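Site-specific recombinase, resolvase family protein (Streptococcus pneumoniae, PDB 3GUV) probably catalyses site-specific DNA recombination as a serine recombinase of the resolvase family. Local coordinates at residues 6-14 / 24-32. Sequence-based numbering, arbitrary orientation.
Sequences KVYLYTRVS and LEAQKSRMK
Two strand carbonyls meet methyl groups of the helix: Leu24 CD2 lies over the oxygen end of the Arg12 carbonyl, 3.5 Å from Arg12 O, and Met31 CE approaches Tyr10 O obliquely, off the carbonyl plane, at 3.6 Å. Beyond Arg12 O a water donates to that oxygen (2.7 Å) and accepts a longer bond from Gln27 NE2, joining the two segments where no direct hydrogen bond does. Away from the helix, the Arg12 guanidinium donates nearly in its own plane to Tyr10 OH; NH2 is also bonded to Gly58 O, and Tyr10 OH to Asp48.

Between these carbonyls Thr11 fills the middle: its CG2 meets Met31 SD at 3.5 Å and Lys28 CG at 3.7 Å. A bend at the end of the Met31 chain (chi3 70°) turns CE from Thr11 toward Tyr10 O. The aliphatic part of Lys28 crosses Thr11 nearly at right angles, while Lys28 NZ and Thr11 OG1 share Glu47 OE2. Leu9 CD2 rests on Lys32 CG (3.9 Å), and Val13 CG1 on Leu24 CD1. Strand 6-12 and helix 24-32 run antiparallel (165°), the first half of the beta-alpha-beta crossover to parallel strand 41-48 in the resolvase N-terminal domain.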
ATOM      1  N   LYS A   6     -19.652 -12.017 -15.841  1.00 26.66           N
ATOM      2  CA  LYS A   6     -20.558 -11.186 -15.032  1.00 25.31           C
ATOM      3  C   LYS A   6     -19.812 -10.343 -13.971  1.00 24.10           C
ATOM      4  O   LYS A   6     -18.925 -10.857 -13.239  1.00 22.89           O
ATOM      5  CB  LYS A   6     -21.610 -12.050 -14.346  1.00 25.16           C
ATOM      6  CG  LYS A   6     -22.650 -12.571 -15.359  1.00 28.70           C
ATOM      7  CD  LYS A   6     -23.561 -13.638 -14.761  1.00 32.30           C
ATOM      8  CE  LYS A   6     -23.693 -14.802 -15.703  1.00 34.11           C
ATOM      9  NZ  LYS A   6     -24.132 -14.384 -17.065  1.00 35.90           N
ATOM     10  N   VAL A   7     -20.231  -9.085 -13.853  1.00 21.19           N
ATOM     11  CA  VAL A   7     -19.622  -8.166 -12.921  1.00 20.75           C
ATOM     12  C   VAL A   7     -20.681  -7.324 -12.149  1.00 21.05           C
ATOM     13  O   VAL A   7     -21.867  -7.141 -12.588  1.00 19.00           O
ATOM     14  CB  VAL A   7     -18.600  -7.236 -13.688  1.00 20.99           C
ATOM     15  CG1 VAL A   7     -17.685  -8.046 -14.687  1.00 18.47           C
ATOM     16  CG2 VAL A   7     -19.307  -6.156 -14.463  1.00 20.16           C
ATOM     17  N   TYR A   8     -20.254  -6.869 -10.975  1.00 20.91           N
ATOM     18  CA  TYR A   8     -20.933  -5.828 -10.198  1.00 21.32           C
ATOM     19  C   TYR A   8     -20.150  -4.539 -10.369  1.00 22.15           C
ATOM     20  O   TYR A   8     -18.900  -4.589 -10.465  1.00 22.88           O
ATOM     21  CB  TYR A   8     -20.906  -6.169  -8.700  1.00 21.50           C
ATOM     22  CG  TYR A   8     -21.816  -7.288  -8.196  1.00 22.37           C
ATOM     23  CD1 TYR A   8     -23.053  -7.574  -8.805  1.00 23.20           C
ATOM     24  CD2 TYR A   8     -21.478  -7.993  -7.051  1.00 24.78           C
ATOM     25  CE1 TYR A   8     -23.863  -8.566  -8.313  1.00 24.80           C
ATOM     26  CE2 TYR A   8     -22.286  -8.980  -6.533  1.00 25.79           C
ATOM     27  CZ  TYR A   8     -23.488  -9.269  -7.167  1.00 27.38           C
ATOM     28  OH  TYR A   8     -24.296 -10.257  -6.653  1.00 28.68           O
ATOM     29  N   LEU A   9     -20.843  -3.401 -10.393  1.00 21.85           N
ATOM     30  CA  LEU A   9     -20.215  -2.076 -10.309  1.00 22.14           C
ATOM     31  C   LEU A   9     -20.322  -1.573  -8.883  1.00 22.14           C
ATOM     32  O   LEU A   9     -21.379  -1.694  -8.298  1.00 22.72           O
ATOM     33  CB  LEU A   9     -20.924  -1.083 -11.228  1.00 21.47           C
ATOM     34  CG  LEU A   9     -20.283  -0.836 -12.577  1.00 23.30           C
ATOM     35  CD1 LEU A   9     -19.928  -2.111 -13.268  1.00 20.31           C
ATOM     36  CD2 LEU A   9     -21.169   0.133 -13.417  1.00 19.50           C
ATOM     37  N   TYR A  10     -19.251  -1.014  -8.324  1.00 21.48           N
ATOM     38  CA  TYR A  10     -19.311  -0.373  -6.998  1.00 21.92           C
ATOM     39  C   TYR A  10     -18.782   1.044  -7.057  1.00 21.96           C
ATOM     40  O   TYR A  10     -17.676   1.268  -7.525  1.00 22.88           O
ATOM     41  CB  TYR A  10     -18.488  -1.124  -5.957  1.00 22.23           C
ATOM     42  CG  TYR A  10     -18.574  -0.414  -4.630  1.00 23.31           C
ATOM     43  CD1 TYR A  10     -19.750  -0.459  -3.876  1.00 22.20           C
ATOM     44  CD2 TYR A  10     -17.496   0.375  -4.148  1.00 22.66           C
ATOM     45  CE1 TYR A  10     -19.847   0.214  -2.662  1.00 23.87           C
ATOM     46  CE2 TYR A  10     -17.595   1.074  -2.954  1.00 22.89           C
ATOM     47  CZ  TYR A  10     -18.749   0.991  -2.213  1.00 24.12           C
ATOM     48  OH  TYR A  10     -18.865   1.688  -1.042  1.00 25.85           O
ATOM     49  N   THR A  11     -19.559   2.000  -6.568  1.00 22.75           N
ATOM     50  CA  THR A  11     -19.124   3.396  -6.539  1.00 22.86           C
ATOM     51  C   THR A  11     -19.413   3.995  -5.159  1.00 22.24           C
ATOM     52  O   THR A  11     -20.273   3.516  -4.440  1.00 21.88           O
ATOM     53  CB  THR A  11     -19.813   4.262  -7.658  1.00 22.75           C
ATOM     54  OG1 THR A  11     -21.236   4.207  -7.522  1.00 25.27           O
ATOM     55  CG2 THR A  11     -19.426   3.800  -9.064  1.00 23.66           C
ATOM     56  N   ARG A  12     -18.699   5.066  -4.819  1.00 22.15           N
ATOM     57  CA  ARG A  12     -18.894   5.778  -3.524  1.00 22.06           C
ATOM     58  C   ARG A  12     -18.267   7.168  -3.558  1.00 22.33           C
ATOM     59  O   ARG A  12     -17.535   7.496  -4.475  1.00 23.92           O
ATOM     60  CB  ARG A  12     -18.318   4.973  -2.342  1.00 21.80           C
ATOM     61  CG  ARG A  12     -16.779   4.705  -2.504  1.00 22.22           C
ATOM     62  CD  ARG A  12     -16.127   4.094  -1.286  1.00 24.39           C
ATOM     63  NE  ARG A  12     -16.244   4.997  -0.152  1.00 27.02           N
ATOM     64  CZ  ARG A  12     -17.035   4.833   0.909  1.00 32.35           C
ATOM     65  NH1 ARG A  12     -17.045   5.767   1.867  1.00 32.95           N
ATOM     66  NH2 ARG A  12     -17.826   3.766   1.042  1.00 34.57           N
ATOM     67  N   VAL A  13     -18.580   7.985  -2.571  1.00 23.69           N
ATOM     68  CA  VAL A  13     -17.839   9.213  -2.265  1.00 25.25           C
ATOM     69  C   VAL A  13     -17.091   8.915  -0.959  1.00 26.77           C
ATOM     70  O   VAL A  13     -17.454   7.990  -0.246  1.00 27.23           O
ATOM     71  CB  VAL A  13     -18.756  10.419  -2.036  1.00 25.26           C
ATOM     72  CG1 VAL A  13     -19.651  10.657  -3.276  1.00 25.78           C
ATOM     73  CG2 VAL A  13     -19.620  10.206  -0.801  1.00 23.51           C
ATOM     74  N   SER A  14     -16.042   9.686  -0.682  1.00 27.68           N
ATOM     75  CA  SER A  14     -15.299   9.625   0.569  1.00 28.48           C
ATOM     76  C   SER A  14     -15.955  10.458   1.639  1.00 28.30           C
ATOM     77  O   SER A  14     -15.975  10.050   2.793  1.00 28.19           O
ATOM     78  CB  SER A  14     -13.889  10.195   0.395  1.00 28.92           C
ATOM     79  OG  SER A  14     -13.226   9.582  -0.688  1.00 32.64           O
ATOM     80  N   LEU A  24     -19.458  11.533  -9.594  1.00 30.86           N
ATOM     81  CA  LEU A  24     -19.873  10.151  -9.469  1.00 31.36           C
ATOM     82  C   LEU A  24     -20.360   9.672 -10.784  1.00 31.69           C
ATOM     83  O   LEU A  24     -20.052   8.552 -11.176  1.00 31.16           O
ATOM     84  CB  LEU A  24     -21.017   9.959  -8.456  1.00 31.51           C
ATOM     85  CG  LEU A  24     -20.614   9.584  -7.041  1.00 32.17           C
ATOM     86  CD1 LEU A  24     -21.866   9.532  -6.110  1.00 31.04           C
ATOM     87  CD2 LEU A  24     -19.840   8.236  -7.070  1.00 32.30           C
ATOM     88  N   GLU A  25     -21.130  10.520 -11.471  1.00 32.45           N
ATOM     89  CA  GLU A  25     -21.736  10.097 -12.737  1.00 33.27           C
ATOM     90  C   GLU A  25     -20.698   9.986 -13.842  1.00 31.84           C
ATOM     91  O   GLU A  25     -20.814   9.108 -14.664  1.00 31.14           O
ATOM     92  CB  GLU A  25     -22.926  10.970 -13.185  1.00 34.81           C
ATOM     93  CG  GLU A  25     -22.934  12.359 -12.647  1.00 38.42           C
ATOM     94  CD  GLU A  25     -23.244  12.405 -11.158  1.00 45.29           C
ATOM     95  OE1 GLU A  25     -22.700  13.304 -10.479  1.00 47.92           O
ATOM     96  OE2 GLU A  25     -24.013  11.536 -10.657  1.00 51.48           O
ATOM     97  N   ALA A  26     -19.692  10.866 -13.861  1.00 31.37           N
ATOM     98  CA  ALA A  26     -18.516  10.681 -14.757  1.00 30.78           C
ATOM     99  C   ALA A  26     -17.794   9.376 -14.446  1.00 30.23           C
ATOM    100  O   ALA A  26     -17.401   8.671 -15.354  1.00 31.13           O
ATOM    101  CB  ALA A  26     -17.551  11.850 -14.643  1.00 31.46           C
ATOM    102  N   GLN A  27     -17.660   9.019 -13.171  1.00 29.47           N
ATOM    103  CA  GLN A  27     -17.094   7.702 -12.809  1.00 29.21           C
ATOM    104  C   GLN A  27     -17.921   6.545 -13.332  1.00 28.08           C
ATOM    105  O   GLN A  27     -17.382   5.670 -13.999  1.00 26.73           O
ATOM    106  CB  GLN A  27     -16.916   7.536 -11.295  1.00 28.86           C
ATOM    107  CG  GLN A  27     -15.747   8.310 -10.807  1.00 31.56           C
ATOM    108  CD  GLN A  27     -15.662   8.423  -9.295  1.00 31.47           C
ATOM    109  OE1 GLN A  27     -15.873   7.476  -8.570  1.00 29.44           O
ATOM    110  NE2 GLN A  27     -15.285   9.593  -8.837  1.00 34.57           N
ATOM    111  N   LYS A  28     -19.223   6.567 -13.032  1.00 27.49           N
ATOM    112  CA  LYS A  28     -20.133   5.505 -13.448  1.00 27.78           C
ATOM    113  C   LYS A  28     -20.137   5.300 -14.952  1.00 26.41           C
ATOM    114  O   LYS A  28     -20.088   4.174 -15.385  1.00 25.25           O
ATOM    115  CB  LYS A  28     -21.568   5.717 -12.930  1.00 27.41           C
ATOM    116  CG  LYS A  28     -21.715   5.275 -11.497  1.00 31.18           C
ATOM    117  CD  LYS A  28     -23.163   5.404 -10.967  1.00 33.80           C
ATOM    118  CE  LYS A  28     -23.580   6.843 -10.866  1.00 36.52           C
ATOM    119  NZ  LYS A  28     -24.707   7.004  -9.880  1.00 39.11           N
ATOM    120  N   SER A  29     -20.247   6.386 -15.719  1.00 26.61           N
ATOM    121  CA  SER A  29     -20.199   6.349 -17.213  1.00 26.90           C
ATOM    122  C   SER A  29     -18.953   5.700 -17.757  1.00 26.60           C
ATOM    123  O   SER A  29     -19.020   4.873 -18.679  1.00 26.48           O
ATOM    124  CB  SER A  29     -20.307   7.750 -17.814  1.00 26.98           C
ATOM    125  OG  SER A  29     -21.457   8.379 -17.297  1.00 28.17           O
ATOM    126  N   ARG A  30     -17.826   6.071 -17.153  1.00 26.03           N
ATOM    127  CA  ARG A  30     -16.570   5.470 -17.438  1.00 26.27           C
ATOM    128  C   ARG A  30     -16.567   3.973 -17.167  1.00 24.31           C
ATOM    129  O   ARG A  30     -16.074   3.174 -17.978  1.00 23.30           O
ATOM    130  CB  ARG A  30     -15.479   6.112 -16.586  1.00 27.44           C
ATOM    131  CG  ARG A  30     -14.092   5.687 -17.068  1.00 33.98           C
ATOM    132  CD  ARG A  30     -13.491   6.716 -17.961  1.00 40.38           C
ATOM    133  NE  ARG A  30     -12.773   7.727 -17.178  1.00 45.69           N
ATOM    134  CZ  ARG A  30     -11.513   7.603 -16.733  1.00 50.62           C
ATOM    135  NH1 ARG A  30     -10.783   6.494 -16.959  1.00 52.49           N
ATOM    136  NH2 ARG A  30     -10.979   8.601 -16.035  1.00 51.21           N
ATOM    137  N   MET A  31     -17.068   3.594 -16.006  1.00 22.32           N
ATOM    138  CA  MET A  31     -17.117   2.202 -15.657  1.00 22.06           C
ATOM    139  C   MET A  31     -18.058   1.418 -16.597  1.00 22.24           C
ATOM    140  O   MET A  31     -17.707   0.321 -17.048  1.00 21.02           O
ATOM    141  CB  MET A  31     -17.482   2.043 -14.188  1.00 22.18           C
ATOM    142  CG  MET A  31     -16.434   2.714 -13.223  1.00 21.66           C
ATOM    143  SD  MET A  31     -17.078   3.083 -11.592  1.00 15.49           S
ATOM    144  CE  MET A  31     -17.174   1.354 -11.111  1.00 14.82           C
ATOM    145  N   LYS A  32     -19.205   2.000 -16.961  1.00 22.60           N
ATOM    146  CA  LYS A  32     -20.106   1.325 -17.899  1.00 23.23           C
ATOM    147  C   LYS A  32     -19.450   1.175 -19.272  1.00 24.80           C
ATOM    148  O   LYS A  32     -19.544   0.087 -19.867  1.00 24.83           O
ATOM    149  CB  LYS A  32     -21.484   2.016 -17.982  1.00 23.40           C
ATOM    150  CG  LYS A  32     -22.346   1.689 -16.770  1.00 24.90           C
ATOM    151  CD  LYS A  32     -23.530   2.656 -16.592  1.00 29.35           C
ATOM    152  CE  LYS A  32     -24.110   2.528 -15.202  1.00 32.08           C
ATOM    153  NZ  LYS A  32     -25.587   2.670 -15.269  1.00 36.63           N
TER
HETATM  154  O   HOH W   1     -16.128   9.522  -5.666  1.00 42.88           O